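Local coordinates for glycosyl hydrolases family 31 family protein (Aspergillus niger, PDB 6DRU) that hydrolyses alpha-xylosyl side groups from the non-reducing terminal glucose of xyloglucan oligosaccharides, acting as a family 31 alpha-xylosidase, at residues 285-290 and 355-360; 393-398 and 482-487. All blocks are in the same frame, centred on the assembly; numbering follows the deposited sequence.

Contact 1 of 2, residues 285-290 and 355-360; sequences DYQSWA and DSWNGS. With NAG (2-acetamido-2-deoxy-beta-D-glucopyranose), chain D; XYS (alpha-D-xylopyranose), chain N; BGC (beta-D-glucopyranose), chain F.
Tyr286 and Trp357 meet rim to rim through Tyr286 CE2 and Trp357 CZ2, 3.4 Å apart, with ring planes inclined at 29° and neither ring over the other. Beside them, Trp357 NE1 donates a hydrogen bond of 3.3 Å to Gln287 OE1. The N-H points well at the oxygen (165°) and the acceptor lies in the indole plane, but the donor stands above the amide's carbonyl plane rather than on a lone pair. In Gln287, chi1 (-58°) sets CG over the centre of the tyrosine ring, 3.7 Å from its plane, and the bend at chi2 swings the amide to Trp357 NE1. On the opposite face of Tyr286 sits XYS C5, while Tyr286 OH accepts a hydrogen bond from BGC O6 at 3.0 Å. A tyrosine thus offers a flat apolar wall to one sugar and a polar end to the next. Asp285 OD2 takes the O4 hydroxyl of the xylose.

The indole of Trp357 is held at the end of strand 355-357, where a type I' turn leads into strand 360-364. Asn358 and Gly359 suit its two positive-phi positions, and Asn358-Gly359-Ser360 is an N-glycosylation sequon: Asn358 ND2 is bonded to NAG C1. Trp325 adds another ring beside Tyr286 and Trp357. XYS C5 over its face and the glucose at its hydroxyl are consistent with Tyr286 orienting both sugars, Trp357 flanking the glucose.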
ATOM      1  N   ASP A 285     -17.511  21.371 -33.258  1.00 56.94           N
ATOM      2  CA  ASP A 285     -16.970  21.198 -31.915  1.00 59.26           C
ATOM      3  C   ASP A 285     -17.825  20.206 -31.122  1.00 63.39           C
ATOM      4  O   ASP A 285     -18.640  19.461 -31.673  1.00 60.86           O
ATOM      5  CB  ASP A 285     -16.860  22.553 -31.220  1.00 51.39           C
ATOM      6  CG  ASP A 285     -15.841  22.554 -30.090  1.00 64.93           C
ATOM      7  OD1 ASP A 285     -15.348  21.464 -29.729  1.00 67.11           O
ATOM      8  OD2 ASP A 285     -15.539  23.644 -29.561  1.00 69.09           O
ATOM      9  N   TYR A 286     -17.640  20.190 -29.803  1.00 63.09           N
ATOM     10  CA  TYR A 286     -18.276  19.216 -28.926  1.00 64.30           C
ATOM     11  C   TYR A 286     -19.721  19.621 -28.631  1.00 61.38           C
ATOM     12  O   TYR A 286     -20.270  20.554 -29.225  1.00 70.63           O
ATOM     13  CB  TYR A 286     -17.452  19.039 -27.649  1.00 61.13           C
ATOM     14  CG  TYR A 286     -17.439  20.210 -26.678  1.00 59.19           C
ATOM     15  CD1 TYR A 286     -17.615  21.522 -27.105  1.00 62.35           C
ATOM     16  CD2 TYR A 286     -17.235  19.994 -25.322  1.00 64.92           C
ATOM     17  CE1 TYR A 286     -17.595  22.577 -26.209  1.00 65.62           C
ATOM     18  CE2 TYR A 286     -17.209  21.041 -24.420  1.00 61.28           C
ATOM     19  CZ  TYR A 286     -17.391  22.330 -24.866  1.00 61.18           C
ATOM     20  OH  TYR A 286     -17.368  23.372 -23.967  1.00 50.33           O
ATOM     21  N   GLN A 287     -20.357  18.895 -27.707  1.00 63.65           N
ATOM     22  CA  GLN A 287     -21.744  19.113 -27.294  1.00 60.02           C
ATOM     23  C   GLN A 287     -22.727  18.992 -28.455  1.00 63.92           C
ATOM     24  O   GLN A 287     -23.878  19.427 -28.345  1.00 68.21           O
ATOM     25  CB  GLN A 287     -21.911  20.467 -26.595  1.00 61.26           C
ATOM     26  CG  GLN A 287     -21.024  20.648 -25.371  1.00 64.47           C
ATOM     27  CD  GLN A 287     -21.391  19.710 -24.235  1.00 69.46           C
ATOM     28  OE1 GLN A 287     -21.026  18.534 -24.239  1.00 76.46           O
ATOM     29  NE2 GLN A 287     -22.119  20.228 -23.253  1.00 73.10           N
ATOM     30  N   SER A 288     -22.296  18.399 -29.565  1.00 57.77           N
ATOM     31  CA  SER A 288     -23.142  18.194 -30.732  1.00 55.53           C
ATOM     32  C   SER A 288     -23.812  16.827 -30.736  1.00 59.38           C
ATOM     33  O   SER A 288     -24.421  16.450 -31.742  1.00 63.21           O
ATOM     34  CB  SER A 288     -22.322  18.376 -32.011  1.00 61.00           C
ATOM     35  OG  SER A 288     -21.106  17.648 -31.943  1.00 52.31           O
ATOM     36  N   TRP A 289     -23.719  16.086 -29.638  1.00 66.15           N
ATOM     37  CA  TRP A 289     -24.293  14.756 -29.512  1.00 62.25           C
ATOM     38  C   TRP A 289     -25.491  14.788 -28.573  1.00 61.46           C
ATOM     39  O   TRP A 289     -25.726  15.761 -27.851  1.00 66.19           O
ATOM     40  CB  TRP A 289     -23.243  13.765 -29.001  1.00 57.86           C
ATOM     41  CG  TRP A 289     -22.435  14.310 -27.861  1.00 63.47           C
ATOM     42  CD1 TRP A 289     -22.845  14.477 -26.569  1.00 59.10           C
ATOM     43  CD2 TRP A 289     -21.077  14.766 -27.914  1.00 64.23           C
ATOM     44  NE1 TRP A 289     -21.826  15.009 -25.814  1.00 58.95           N
ATOM     45  CE2 TRP A 289     -20.730  15.194 -26.616  1.00 59.99           C
ATOM     46  CE3 TRP A 289     -20.122  14.852 -28.931  1.00 56.04           C
ATOM     47  CZ2 TRP A 289     -19.468  15.700 -26.310  1.00 52.38           C
ATOM     48  CZ3 TRP A 289     -18.871  15.355 -28.625  1.00 58.05           C
ATOM     49  CH2 TRP A 289     -18.555  15.771 -27.325  1.00 59.46           C
ATOM     50  N   ALA A 290     -26.255  13.695 -28.587  1.00 65.68           N
ATOM     51  CA  ALA A 290     -27.393  13.582 -27.683  1.00 60.76           C
ATOM     52  C   ALA A 290     -26.950  13.195 -26.276  1.00 60.02           C
ATOM     53  O   ALA A 290     -27.441  13.761 -25.293  1.00 59.58           O
ATOM     54  CB  ALA A 290     -28.397  12.567 -28.228  1.00 53.79           C
ATOM     55  N   ASP A 355     -14.835  10.882 -13.695  1.00 60.65           N
ATOM     56  CA  ASP A 355     -14.940  12.336 -13.646  1.00 60.05           C
ATOM     57  C   ASP A 355     -16.395  12.751 -13.829  1.00 62.24           C
ATOM     58  O   ASP A 355     -17.303  11.928 -13.674  1.00 60.32           O
ATOM     59  CB  ASP A 355     -14.057  12.985 -14.718  1.00 70.58           C
ATOM     60  CG  ASP A 355     -13.561  14.368 -14.317  1.00 72.20           C
ATOM     61  OD1 ASP A 355     -14.259  15.054 -13.538  1.00 65.77           O
ATOM     62  OD2 ASP A 355     -12.477  14.773 -14.791  1.00 71.66           O
ATOM     63  N   SER A 356     -16.628  14.019 -14.163  1.00 63.12           N
ATOM     64  CA  SER A 356     -17.971  14.516 -14.421  1.00 46.78           C
ATOM     65  C   SER A 356     -17.921  15.533 -15.552  1.00 56.31           C
ATOM     66  O   SER A 356     -16.884  16.144 -15.822  1.00 60.51           O
ATOM     67  CB  SER A 356     -18.601  15.152 -13.174  1.00 48.53           C
ATOM     68  OG  SER A 356     -17.883  16.304 -12.769  1.00 55.14           O
ATOM     69  N   TRP A 357     -19.065  15.705 -16.205  1.00 61.37           N
ATOM     70  CA  TRP A 357     -19.248  16.686 -17.266  1.00 58.97           C
ATOM     71  C   TRP A 357     -20.720  16.703 -17.643  1.00 61.77           C
ATOM     72  O   TRP A 357     -21.395  15.671 -17.578  1.00 71.38           O
ATOM     73  CB  TRP A 357     -18.387  16.373 -18.498  1.00 55.88           C
ATOM     74  CG  TRP A 357     -18.562  17.378 -19.591  1.00 60.98           C
ATOM     75  CD1 TRP A 357     -19.222  17.202 -20.771  1.00 63.60           C
ATOM     76  CD2 TRP A 357     -18.094  18.733 -19.591  1.00 64.98           C
ATOM     77  NE1 TRP A 357     -19.182  18.358 -21.513  1.00 65.27           N
ATOM     78  CE2 TRP A 357     -18.495  19.313 -20.810  1.00 62.65           C
ATOM     79  CE3 TRP A 357     -17.368  19.509 -18.682  1.00 62.55           C
ATOM     80  CZ2 TRP A 357     -18.196  20.632 -21.143  1.00 65.87           C
ATOM     81  CZ3 TRP A 357     -17.072  20.818 -19.014  1.00 58.04           C
ATOM     82  CH2 TRP A 357     -17.485  21.366 -20.234  1.00 63.49           C
ATOM     83  N   ASN A 358     -21.209  17.885 -18.025  1.00 66.94           N
ATOM     84  CA  ASN A 358     -22.586  18.050 -18.488  1.00 60.05           C
ATOM     85  C   ASN A 358     -23.584  17.645 -17.402  1.00 65.36           C
ATOM     86  O   ASN A 358     -24.660  17.116 -17.688  1.00 69.48           O
ATOM     87  CB  ASN A 358     -22.818  17.264 -19.786  1.00 65.30           C
ATOM     88  CG  ASN A 358     -24.128  17.608 -20.464  1.00 62.66           C
ATOM     89  OD1 ASN A 358     -25.031  16.776 -20.542  1.00 82.39           O
ATOM     90  ND2 ASN A 358     -24.239  18.835 -20.961  1.00 59.34           N
ATOM     91  N   GLY A 359     -23.224  17.887 -16.143  1.00 68.77           N
ATOM     92  CA  GLY A 359     -24.094  17.575 -15.028  1.00 73.00           C
ATOM     93  C   GLY A 359     -24.215  16.107 -14.692  1.00 65.60           C
ATOM     94  O   GLY A 359     -25.070  15.742 -13.879  1.00 66.67           O
ATOM     95  N   SER A 360     -23.386  15.253 -15.285  1.00 66.21           N
ATOM     96  CA  SER A 360     -23.426  13.818 -15.046  1.00 63.95           C
ATOM     97  C   SER A 360     -22.022  13.308 -14.765  1.00 63.21           C
ATOM     98  O   SER A 360     -21.047  13.791 -15.349  1.00 63.99           O
ATOM     99  CB  SER A 360     -24.021  13.072 -16.247  1.00 52.36           C
ATOM    100  OG  SER A 360     -25.272  13.622 -16.618  1.00 70.57           O
TER
HETATM  101  C1  NAG D   1     -25.484  18.893 -21.745  1.00 58.92           C
HETATM  102  C2  NAG D   1     -26.418  20.048 -21.443  1.00 64.08           C
HETATM  103  C3  NAG D   1     -27.555  20.197 -22.391  1.00 62.52           C
HETATM  104  C4  NAG D   1     -27.156  19.926 -23.825  1.00 64.94           C
HETATM  105  C5  NAG D   1     -26.372  18.640 -23.911  1.00 60.71           C
HETATM  106  C6  NAG D   1     -25.979  18.370 -25.346  1.00 64.41           C
HETATM  107  C7  NAG D   1     -26.294  20.431 -19.006  1.00 69.22           C
HETATM  108  C8  NAG D   1     -26.865  20.207 -17.621  1.00 67.01           C
HETATM  109  N2  NAG D   1     -26.935  19.856 -20.133  1.00 67.86           N
HETATM  110  O3  NAG D   1     -28.099  21.491 -22.259  1.00 59.96           O
HETATM  111  O4  NAG D   1     -28.316  19.821 -24.615  1.00 60.95           O
HETATM  112  O5  NAG D   1     -25.221  18.783 -23.120  1.00 68.69           O
HETATM  113  O6  NAG D   1     -24.755  17.673 -25.379  1.00 86.12           O
HETATM  114  O7  NAG D   1     -25.293  21.103 -19.150  1.00 70.82           O
HETATM  115  C1  XYS N 834     -12.019  21.717 -24.818  1.00 74.91           C
HETATM  116  C2  XYS N 834     -11.137  21.967 -26.019  1.00 72.98           C
HETATM  117  C3  XYS N 834     -11.727  23.092 -26.839  1.00 72.64           C
HETATM  118  C4  XYS N 834     -13.172  22.782 -27.163  1.00 71.74           C
HETATM  119  C5  XYS N 834     -13.911  22.439 -25.888  1.00 73.07           C
HETATM  120  O1  XYS N 834     -12.105  22.893 -24.049  1.00 64.79           O
HETATM  121  O2  XYS N 834      -9.841  22.312 -25.592  1.00 73.96           O
HETATM  122  O3  XYS N 834     -10.997  23.244 -28.034  1.00 76.70           O
HETATM  123  O4  XYS N 834     -13.769  23.908 -27.761  1.00 63.86           O
HETATM  124  O5  XYS N 834     -13.302  21.334 -25.257  1.00 71.89           O
HETATM  125  C2  BGC F   5     -13.611  24.187 -17.982  1.00 78.70           C
HETATM  126  C3  BGC F   5     -12.817  22.942 -18.173  1.00 77.59           C
HETATM  127  C4  BGC F   5     -13.392  22.133 -19.350  1.00 70.77           C
HETATM  128  C5  BGC F   5     -13.534  23.010 -20.563  1.00 73.66           C
HETATM  129  C6  BGC F   5     -14.223  22.235 -21.678  1.00 72.71           C
HETATM  130  C1  BGC F   5     -13.615  24.939 -19.288  1.00 74.67           C
HETATM  131  O2  BGC F   5     -13.029  25.004 -16.943  1.00 83.71           O
HETATM  132  O3  BGC F   5     -12.866  22.191 -17.014  1.00 76.03           O
HETATM  133  O4  BGC F   5     -12.530  21.061 -19.659  1.00 63.38           O
HETATM  134  O5  BGC F   5     -14.312  24.150 -20.254  1.00 79.50           O
HETATM  135  O6  BGC F   5     -14.723  23.137 -22.642  1.00 61.37           O

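Contact 2 of 2, residues 393-398 and 482-487; sequences WIDQAD and MIWSGD. With XYS (alpha-D-xylopyranose), chain N; BGC (beta-D-glucopyranose), chain F.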
ATOM      1  N   TRP A 393     -11.754  15.007 -34.318  1.00 59.96           N
ATOM      2  CA  TRP A 393     -11.190  15.866 -33.283  1.00 56.87           C
ATOM      3  C   TRP A 393     -11.315  15.128 -31.955  1.00 66.19           C
ATOM      4  O   TRP A 393     -12.379  15.131 -31.329  1.00 65.28           O
ATOM      5  CB  TRP A 393     -11.915  17.210 -33.258  1.00 56.28           C
ATOM      6  CG  TRP A 393     -11.320  18.223 -32.336  1.00 58.25           C
ATOM      7  CD1 TRP A 393     -10.175  18.099 -31.609  1.00 61.93           C
ATOM      8  CD2 TRP A 393     -11.842  19.525 -32.045  1.00 64.55           C
ATOM      9  NE1 TRP A 393      -9.953  19.240 -30.882  1.00 58.70           N
ATOM     10  CE2 TRP A 393     -10.961  20.132 -31.131  1.00 63.09           C
ATOM     11  CE3 TRP A 393     -12.970  20.235 -32.468  1.00 59.46           C
ATOM     12  CZ2 TRP A 393     -11.169  21.416 -30.632  1.00 66.33           C
ATOM     13  CZ3 TRP A 393     -13.176  21.510 -31.973  1.00 58.57           C
ATOM     14  CH2 TRP A 393     -12.280  22.087 -31.063  1.00 61.99           C
ATOM     15  N   ILE A 394     -10.229  14.481 -31.535  1.00 58.69           N
ATOM     16  CA  ILE A 394     -10.230  13.668 -30.318  1.00 56.77           C
ATOM     17  C   ILE A 394      -9.767  14.560 -29.171  1.00 61.62           C
ATOM     18  O   ILE A 394      -8.584  14.636 -28.837  1.00 67.81           O
ATOM     19  CB  ILE A 394      -9.385  12.410 -30.470  1.00 56.43           C
ATOM     20  CG1 ILE A 394      -8.147  12.695 -31.326  1.00 53.83           C
ATOM     21  CG2 ILE A 394     -10.238  11.326 -31.066  1.00 57.12           C
ATOM     22  CD1 ILE A 394      -7.212  11.512 -31.469  1.00 54.11           C
ATOM     23  N   ASP A 395     -10.728  15.228 -28.552  1.00 65.50           N
ATOM     24  CA  ASP A 395     -10.483  16.245 -27.547  1.00 66.06           C
ATOM     25  C   ASP A 395     -10.624  15.652 -26.149  1.00 68.44           C
ATOM     26  O   ASP A 395     -11.333  14.663 -25.945  1.00 63.78           O
ATOM     27  CB  ASP A 395     -11.466  17.402 -27.742  1.00 59.72           C
ATOM     28  CG  ASP A 395     -11.238  18.542 -26.779  1.00 70.14           C
ATOM     29  OD1 ASP A 395     -12.242  19.092 -26.280  1.00 70.88           O
ATOM     30  OD2 ASP A 395     -10.065  18.871 -26.503  1.00 84.34           O
ATOM     31  N   GLN A 396      -9.916  16.256 -25.193  1.00 65.42           N
ATOM     32  CA  GLN A 396     -10.099  15.972 -23.768  1.00 62.77           C
ATOM     33  C   GLN A 396      -9.788  14.518 -23.424  1.00 57.94           C
ATOM     34  O   GLN A 396     -10.457  13.902 -22.592  1.00 80.05           O
ATOM     35  CB  GLN A 396     -11.512  16.344 -23.315  1.00 48.05           C
ATOM     36  CG  GLN A 396     -11.724  17.833 -23.205  1.00 60.46           C
ATOM     37  CD  GLN A 396     -11.667  18.315 -21.775  1.00 60.77           C
ATOM     38  OE1 GLN A 396     -12.340  17.771 -20.903  1.00 76.03           O
ATOM     39  NE2 GLN A 396     -10.860  19.338 -21.524  1.00 70.65           N
ATOM     40  N   ALA A 397      -8.760  13.964 -24.061  1.00 60.39           N
ATOM     41  CA  ALA A 397      -8.352  12.581 -23.842  1.00 63.12           C
ATOM     42  C   ALA A 397      -6.977  12.500 -23.185  1.00 57.84           C
ATOM     43  O   ALA A 397      -6.132  11.688 -23.569  1.00 61.48           O
ATOM     44  CB  ALA A 397      -8.363  11.803 -25.153  1.00 50.53           C
ATOM     45  N   ASP A 398      -6.743  13.341 -22.173  1.00 54.83           N
ATOM     46  CA  ASP A 398      -5.451  13.344 -21.497  1.00 59.44           C
ATOM     47  C   ASP A 398      -5.228  12.067 -20.697  1.00 68.39           C
ATOM     48  O   ASP A 398      -4.085  11.612 -20.566  1.00 73.36           O
ATOM     49  CB  ASP A 398      -5.335  14.569 -20.589  1.00 64.46           C
ATOM     50  CG  ASP A 398      -5.325  15.877 -21.368  1.00 77.08           C
ATOM     51  OD1 ASP A 398      -6.411  16.331 -21.793  1.00 72.44           O
ATOM     52  OD2 ASP A 398      -4.231  16.452 -21.556  1.00 74.71           O
ATOM     53  N   MET A 482      -2.314  15.630 -35.454  1.00 56.06           N
ATOM     54  CA  MET A 482      -1.665  16.888 -35.114  1.00 63.12           C
ATOM     55  C   MET A 482      -2.022  17.285 -33.688  1.00 63.59           C
ATOM     56  O   MET A 482      -3.153  17.077 -33.237  1.00 66.85           O
ATOM     57  CB  MET A 482      -2.064  18.000 -36.091  1.00 57.13           C
ATOM     58  CG  MET A 482      -3.541  18.353 -36.076  1.00 67.10           C
ATOM     59  SD  MET A 482      -3.965  19.673 -37.227  1.00 66.95           S
ATOM     60  CE  MET A 482      -4.186  18.742 -38.742  1.00 59.21           C
ATOM     61  N   ILE A 483      -1.049  17.849 -32.980  1.00 64.41           N
ATOM     62  CA  ILE A 483      -1.216  18.264 -31.592  1.00 61.38           C
ATOM     63  C   ILE A 483      -1.455  19.766 -31.567  1.00 73.17           C
ATOM     64  O   ILE A 483      -0.842  20.514 -32.339  1.00 72.70           O
ATOM     65  CB  ILE A 483       0.028  17.893 -30.759  1.00 59.02           C
ATOM     66  CG1 ILE A 483       0.333  16.397 -30.871  1.00 51.04           C
ATOM     67  CG2 ILE A 483      -0.164  18.274 -29.301  1.00 61.36           C
ATOM     68  CD1 ILE A 483      -0.732  15.507 -30.294  1.00 64.49           C
ATOM     69  N   TRP A 484      -2.345  20.217 -30.684  1.00 63.90           N
ATOM     70  CA  TRP A 484      -2.557  21.641 -30.482  1.00 64.58           C
ATOM     71  C   TRP A 484      -2.441  21.956 -28.997  1.00 63.00           C
ATOM     72  O   TRP A 484      -2.664  21.095 -28.143  1.00 65.19           O
ATOM     73  CB  TRP A 484      -3.907  22.113 -31.066  1.00 61.93           C
ATOM     74  CG  TRP A 484      -5.054  22.231 -30.107  1.00 64.76           C
ATOM     75  CD1 TRP A 484      -5.459  23.362 -29.458  1.00 63.54           C
ATOM     76  CD2 TRP A 484      -5.978  21.203 -29.733  1.00 61.82           C
ATOM     77  NE1 TRP A 484      -6.561  23.096 -28.684  1.00 56.34           N
ATOM     78  CE2 TRP A 484      -6.901  21.778 -28.834  1.00 68.22           C
ATOM     79  CE3 TRP A 484      -6.108  19.850 -30.058  1.00 60.43           C
ATOM     80  CZ2 TRP A 484      -7.938  21.048 -28.259  1.00 66.39           C
ATOM     81  CZ3 TRP A 484      -7.140  19.127 -29.486  1.00 63.03           C
ATOM     82  CH2 TRP A 484      -8.038  19.726 -28.593  1.00 58.38           C
ATOM     83  N   SER A 485      -2.075  23.203 -28.700  1.00 60.92           N
ATOM     84  CA  SER A 485      -1.604  23.584 -27.373  1.00 57.39           C
ATOM     85  C   SER A 485      -2.703  23.656 -26.318  1.00 62.21           C
ATOM     86  O   SER A 485      -2.400  24.022 -25.178  1.00 72.82           O
ATOM     87  CB  SER A 485      -0.882  24.928 -27.454  1.00 64.26           C
ATOM     88  OG  SER A 485      -1.738  25.936 -27.962  1.00 66.35           O
ATOM     89  N   GLY A 486      -3.948  23.332 -26.647  1.00 59.96           N
ATOM     90  CA  GLY A 486      -4.984  23.274 -25.632  1.00 61.90           C
ATOM     91  C   GLY A 486      -5.604  24.625 -25.314  1.00 72.11           C
ATOM     92  O   GLY A 486      -5.497  25.599 -26.069  1.00 77.45           O
ATOM     93  N   ASP A 487      -6.260  24.675 -24.156  1.00 66.42           N
ATOM     94  CA  ASP A 487      -7.040  25.841 -23.753  1.00 61.25           C
ATOM     95  C   ASP A 487      -6.121  26.948 -23.250  1.00 63.25           C
ATOM     96  O   ASP A 487      -5.448  26.791 -22.225  1.00 59.56           O
ATOM     97  CB  ASP A 487      -8.050  25.453 -22.678  1.00 63.68           C
ATOM     98  CG  ASP A 487      -9.131  24.535 -23.203  1.00 67.26           C
ATOM     99  OD1 ASP A 487      -9.158  24.292 -24.428  1.00 57.93           O
ATOM    100  OD2 ASP A 487      -9.951  24.056 -22.393  1.00 76.62           O
TER
HETATM  101  C1  XYS N 834     -12.019  21.717 -24.818  1.00 74.91           C
HETATM  102  C2  XYS N 834     -11.137  21.967 -26.019  1.00 72.98           C
HETATM  103  C3  XYS N 834     -11.727  23.092 -26.839  1.00 72.64           C
HETATM  104  C4  XYS N 834     -13.172  22.782 -27.163  1.00 71.74           C
HETATM  105  C5  XYS N 834     -13.911  22.439 -25.888  1.00 73.07           C
HETATM  106  O1  XYS N 834     -12.105  22.893 -24.049  1.00 64.79           O
HETATM  107  O2  XYS N 834      -9.841  22.312 -25.592  1.00 73.96           O
HETATM  108  O3  XYS N 834     -10.997  23.244 -28.034  1.00 76.70           O
HETATM  109  O4  XYS N 834     -13.769  23.908 -27.761  1.00 63.86           O
HETATM  110  O5  XYS N 834     -13.302  21.334 -25.257  1.00 71.89           O
HETATM  111  C2  BGC F   5     -13.611  24.187 -17.982  1.00 78.70           C
HETATM  112  C3  BGC F   5     -12.817  22.942 -18.173  1.00 77.59           C
HETATM  113  C4  BGC F   5     -13.392  22.133 -19.350  1.00 70.77           C
HETATM  114  C5  BGC F   5     -13.534  23.010 -20.563  1.00 73.66           C
HETATM  115  C6  BGC F   5     -14.223  22.235 -21.678  1.00 72.71           C
HETATM  116  C1  BGC F   5     -13.615  24.939 -19.288  1.00 74.67           C
HETATM  117  O2  BGC F   5     -13.029  25.004 -16.943  1.00 83.71           O
HETATM  118  O3  BGC F   5     -12.866  22.191 -17.014  1.00 76.03           O
HETATM  119  O4  BGC F   5     -12.530  21.061 -19.659  1.00 63.38           O
HETATM  120  O5  BGC F   5     -14.312  24.150 -20.254  1.00 79.50           O
HETATM  121  O6  BGC F   5     -14.723  23.137 -22.642  1.00 61.37           O
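Trp393 and Trp484 meet from parallel strands 391-394 and 481-484 of the TIM barrel, which are separated by strand 467-469, and the nearest alpha carbons, Trp393 CA and Met482 CA, are 9.8 Å apart. Side chains alone bridge that gap. The indoles form an offset edge-to-face pair with planes at 69°: the edge of Trp393 is turned to the face of Trp484, its NE1 lying nearest to CH2 and CZ3 of that ring, and the five-membered ring centroid of Trp393 is 4.8 Å from the six-membered one of Trp484. Large flat indoles suit these positions, since they are long enough to meet across the intervening strand and still present rims to the sugar; Trp393 CZ2 comes within 3.2 Å of XYS O3, and Trp484 CZ2 within 3.5 Å of XYS O2.

Asp395 follows directly after the first strand. Its CG is anti to the backbone N (chi1 -177°), which carries the carboxylate to the rim of Trp484 near the indole plane, OD2 facing CH2, while its CB packs over a face of Trp393. Asp395 OD1 is then 3.0 Å from the anomeric XYS C1. From the other segment, Asp487 OD2 accepts a hydrogen bond of 3.0 Å from XYS O1. Arg555 makes a cation-pi contact with Trp484, and Arg470 and His557 also bind the xylose.

Asp395 is assigned to the active site and Asp487 as its proton donor. One carboxylate beside C1 and another at O1 is the arrangement expected of a retaining glycosidase, with Asp395 placed as the probable nucleophile.

Overall arrangement
Both contacts line one pocket at the C-terminal end of the TIM barrel, their centres about 16 Å apart, and they join where Asp285 OD1 packs against Trp393 CZ3 at 3.1 Å. Contact 2 supplies the catalytic pair, and contact 1 the wall leading outward to the glucose. The side chain of Tyr286 lies about 5 Å from that of Asp395 and about 8 Å from that of Asp487, nearest atoms in each case. Between the two contacts, XYS O1 and BGC O6 are 3.0 Å apart; O6 is the glucose position that carries xylose in xyloglucan, so the sugars resemble products of hydrolysis held close to where they separated.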